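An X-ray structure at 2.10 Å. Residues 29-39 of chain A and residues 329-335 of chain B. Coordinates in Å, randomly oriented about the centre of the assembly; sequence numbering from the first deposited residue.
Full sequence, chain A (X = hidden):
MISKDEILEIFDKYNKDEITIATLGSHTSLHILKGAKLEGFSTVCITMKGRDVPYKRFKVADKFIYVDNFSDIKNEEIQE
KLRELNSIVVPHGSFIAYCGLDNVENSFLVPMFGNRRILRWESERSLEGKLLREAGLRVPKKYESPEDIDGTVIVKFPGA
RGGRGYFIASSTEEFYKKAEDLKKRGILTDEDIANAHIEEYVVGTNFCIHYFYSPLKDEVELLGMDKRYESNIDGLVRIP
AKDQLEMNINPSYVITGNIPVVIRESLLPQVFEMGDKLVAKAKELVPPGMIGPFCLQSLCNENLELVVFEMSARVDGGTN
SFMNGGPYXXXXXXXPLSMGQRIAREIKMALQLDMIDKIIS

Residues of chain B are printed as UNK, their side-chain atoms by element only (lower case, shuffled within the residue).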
# COMPACT_ATOMS: atom_id res chain seq x y z
N SER A 29 -4.31 -19.65 -15.15
CA SER A 29 -5.25 -19.67 -14.04
C SER A 29 -4.71 -19.01 -12.76
O SER A 29 -5.48 -18.49 -11.96
CB SER A 29 -5.72 -21.10 -13.75
OG SER A 29 -4.68 -21.86 -13.17
N LEU A 30 -3.40 -19.00 -12.58
CA LEU A 30 -2.82 -18.43 -11.36
C LEU A 30 -3.22 -16.99 -11.12
O LEU A 30 -3.59 -16.64 -10.01
CB LEU A 30 -1.30 -18.58 -11.33
CG LEU A 30 -0.81 -19.99 -11.01
CD1 LEU A 30 0.71 -20.03 -11.06
CD2 LEU A 30 -1.33 -20.45 -9.66
N HIS A 31 -3.15 -16.15 -12.15
CA HIS A 31 -3.57 -14.75 -12.00
C HIS A 31 -5.04 -14.50 -12.30
O HIS A 31 -5.60 -13.50 -11.87
CB HIS A 31 -2.66 -13.79 -12.77
CG HIS A 31 -2.66 -13.99 -14.26
ND1 HIS A 31 -3.54 -13.34 -15.09
CD2 HIS A 31 -1.86 -14.73 -15.05
CE1 HIS A 31 -3.30 -13.69 -16.34
NE2 HIS A 31 -2.27 -14.52 -16.35
N ILE A 32 -5.66 -15.40 -13.04
CA ILE A 32 -7.11 -15.39 -13.16
C ILE A 32 -7.72 -15.57 -11.77
O ILE A 32 -8.66 -14.86 -11.40
CB ILE A 32 -7.63 -16.53 -14.07
CG1 ILE A 32 -7.35 -16.22 -15.55
CG2 ILE A 32 -9.12 -16.79 -13.83
CD1 ILE A 32 -7.64 -17.39 -16.50
N LEU A 33 -7.18 -16.51 -11.01
CA LEU A 33 -7.70 -16.83 -9.69
C LEU A 33 -7.24 -15.82 -8.64
O LEU A 33 -8.05 -15.32 -7.86
CB LEU A 33 -7.32 -18.26 -9.28
CG LEU A 33 -7.93 -19.36 -10.16
CD1 LEU A 33 -7.48 -20.73 -9.68
CD2 LEU A 33 -9.45 -19.27 -10.20
N LYS A 34 -5.95 -15.50 -8.64
CA LYS A 34 -5.43 -14.46 -7.75
C LYS A 34 -6.13 -13.13 -7.99
O LYS A 34 -6.53 -12.44 -7.06
CB LYS A 34 -3.92 -14.30 -7.91
CG LYS A 34 -3.28 -13.27 -6.96
CD LYS A 34 -3.40 -13.71 -5.52
CE LYS A 34 -2.87 -12.64 -4.56
NZ LYS A 34 -2.83 -13.16 -3.17
N GLY A 35 -6.28 -12.76 -9.26
CA GLY A 35 -6.95 -11.52 -9.62
C GLY A 35 -8.37 -11.46 -9.10
O GLY A 35 -8.84 -10.41 -8.65
N ALA A 36 -9.06 -12.60 -9.17
CA ALA A 36 -10.41 -12.73 -8.67
C ALA A 36 -10.48 -12.50 -7.16
O ALA A 36 -11.31 -11.74 -6.68
CB ALA A 36 -10.96 -14.10 -9.01
N LYS A 37 -9.61 -13.18 -6.41
CA LYS A 37 -9.52 -13.00 -4.98
C LYS A 37 -9.26 -11.54 -4.62
O LYS A 37 -9.89 -11.01 -3.70
CB LYS A 37 -8.40 -13.88 -4.39
CG LYS A 37 -8.68 -15.36 -4.47
CD LYS A 37 -9.41 -15.86 -3.25
CE LYS A 37 -8.46 -16.05 -2.09
NZ LYS A 37 -9.17 -16.57 -0.90
N LEU A 38 -8.34 -10.90 -5.34
CA LEU A 38 -7.99 -9.50 -5.08
C LEU A 38 -9.19 -8.58 -5.33
O LEU A 38 -9.27 -7.50 -4.74
CB LEU A 38 -6.80 -9.06 -5.96
CG LEU A 38 -5.41 -9.56 -5.55
CD1 LEU A 38 -4.39 -9.26 -6.64
CD2 LEU A 38 -4.96 -8.92 -4.23
N GLU A 39 -10.10 -9.00 -6.19
CA GLU A 39 -11.31 -8.21 -6.44
C GLU A 39 -12.47 -8.60 -5.51
O GLU A 39 -13.57 -8.06 -5.63
CB GLU A 39 -11.74 -8.32 -7.90
CG GLU A 39 -10.85 -7.54 -8.86
CD GLU A 39 -10.88 -6.04 -8.61
OE1 GLU A 39 -11.98 -5.45 -8.63
OE2 GLU A 39 -9.80 -5.46 -8.39
N UNK B 329 6.22 -14.66 -6.61
CA UNK B 329 6.28 -14.25 -5.20
C UNK B 329 5.08 -13.37 -4.82
O UNK B 329 4.64 -13.37 -3.67
o UNK B 329 7.69 -12.24 -5.30
c UNK B 329 7.63 -13.59 -4.86
N UNK B 330 4.52 -12.67 -5.80
CA UNK B 330 3.32 -11.85 -5.65
C UNK B 330 2.08 -12.65 -5.26
O UNK B 330 1.20 -12.15 -4.56
c UNK B 330 1.91 -8.94 -6.37
c UNK B 330 3.02 -11.12 -6.95
c UNK B 330 0.60 -10.61 -7.46
c UNK B 330 0.81 -8.09 -6.35
c UNK B 330 1.82 -10.21 -6.91
c UNK B 330 -0.39 -8.51 -6.87
c UNK B 330 -0.50 -9.77 -7.43
N UNK B 331 1.97 -13.89 -5.74
CA UNK B 331 0.71 -14.62 -5.61
C UNK B 331 0.33 -14.94 -4.17
O UNK B 331 -0.86 -14.99 -3.85
c UNK B 331 0.72 -15.91 -6.45
c UNK B 331 0.91 -15.74 -7.95
c UNK B 331 1.18 -17.07 -8.60
c UNK B 331 -0.32 -15.07 -8.58
N UNK B 332 1.32 -15.16 -3.31
CA UNK B 332 1.07 -15.53 -1.92
C UNK B 332 0.19 -14.53 -1.16
O UNK B 332 -0.81 -14.91 -0.56
c UNK B 332 5.08 -17.73 -3.04
c UNK B 332 2.76 -18.24 -1.61
c UNK B 332 4.35 -16.69 -2.49
c UNK B 332 3.48 -19.29 -2.15
c UNK B 332 4.64 -19.03 -2.86
c UNK B 332 3.18 -16.92 -1.75
o UNK B 332 5.35 -20.07 -3.41
c UNK B 332 2.38 -15.78 -1.17
N UNK B 333 0.57 -13.25 -1.20
CA UNK B 333 -0.13 -12.22 -0.44
C UNK B 333 -0.23 -10.90 -1.20
O UNK B 333 -0.47 -9.85 -0.59
c UNK B 333 0.59 -11.98 0.89
n UNK B 333 1.73 -13.68 2.17
c UNK B 333 0.56 -13.18 1.80
o UNK B 333 -0.51 -13.66 2.18
N UNK B 334 -0.03 -10.95 -2.51
CA UNK B 334 -0.04 -9.74 -3.33
C UNK B 334 0.99 -8.71 -2.93
O UNK B 334 0.75 -7.51 -3.01
N UNK B 335 2.16 -9.17 -2.51
CA UNK B 335 3.22 -8.26 -2.06
C UNK B 335 4.47 -8.33 -2.96
O UNK B 335 4.70 -9.36 -3.61
o UNK B 335 2.42 -6.04 0.03
c UNK B 335 3.60 -8.58 -0.61
o UNK B 335 1.94 -6.78 2.04
c UNK B 335 2.46 -8.42 0.39
c UNK B 335 2.26 -6.98 0.85

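Position 329 of chain B carries one carbon and then one oxygen. Neither atom comes near the chain A stretch. A single carbon bearing a hydroxyl oxygen is serine, so this is Ser B329.

Position 330 has seven side-chain carbons: one, then a ring of six with no heteroatom. The CA-to-CB bond points sideways, but the ring end comes nearer to chain A. One ring carbon lies 4.0 Å from CD1 of Leu A38. The residue is Phe B330, and the ring atom is CE2. The same CE2 is 4.5 Å from CG of Lys A34.

Position 331 has four carbons, forked at the second. One terminal carbon lies 3.9 Å from CD1 of Leu A30, and the other lies 3.7 Å from CB of Lys A34. The fork one carbon beyond CB marks leucine rather than isoleucine, so this is Leu B331; these atoms are CD1 and CD2, respectively. Its backbone O accepts a hydrogen bond of 2.8 Å from NZ of Lys A34.

Position 332 has one carbon and a six-carbon ring bearing one oxygen. Its CA-to-CB bond points away from the chain A stretch, and the side chain stays 6.2 Å or more distant. It is Tyr B332. The hydroxyl is hydrogen-bonded elsewhere in the structure.

Position 333 has two carbons, the second carrying one oxygen and one nitrogen. Its CA-to-CB bond also points away from the chain A stretch. The group is an amide, and the short chain makes it Asn B333.

Position 334 has no side-chain atoms, so it is Gly B334. Its phi is 59°, a positive value that favours glycine. It is the first residue to leave helical phi/psi after the short helix. Its N makes a weak 2.7 Å hydrogen bond to O of Phe B330. An ideal CB here would point toward chain A, 3.7 Å from CD2 of Leu A38.

Position 335 has three carbons, the third carrying two oxygens. It makes no contact with the chain A stretch. This carboxylate is Glu B335.

The contact centres on Lys A34. Its CA-to-CB bond points toward chain B, and its extended outer chain brings NZ to the carbonyl of Leu B331. The ammonium group thus binds backbone, in the one hydrogen bond between the stretches. Apolar pairs flank this lysine along the helix: Leu A30 with Leu B331 one turn before it, and Leu A38 with Phe B330 one turn after. The two helix axes run in broadly the same direction, 33° apart, and come within 10.2 Å.

Chain B 329-335: SFLYNGE
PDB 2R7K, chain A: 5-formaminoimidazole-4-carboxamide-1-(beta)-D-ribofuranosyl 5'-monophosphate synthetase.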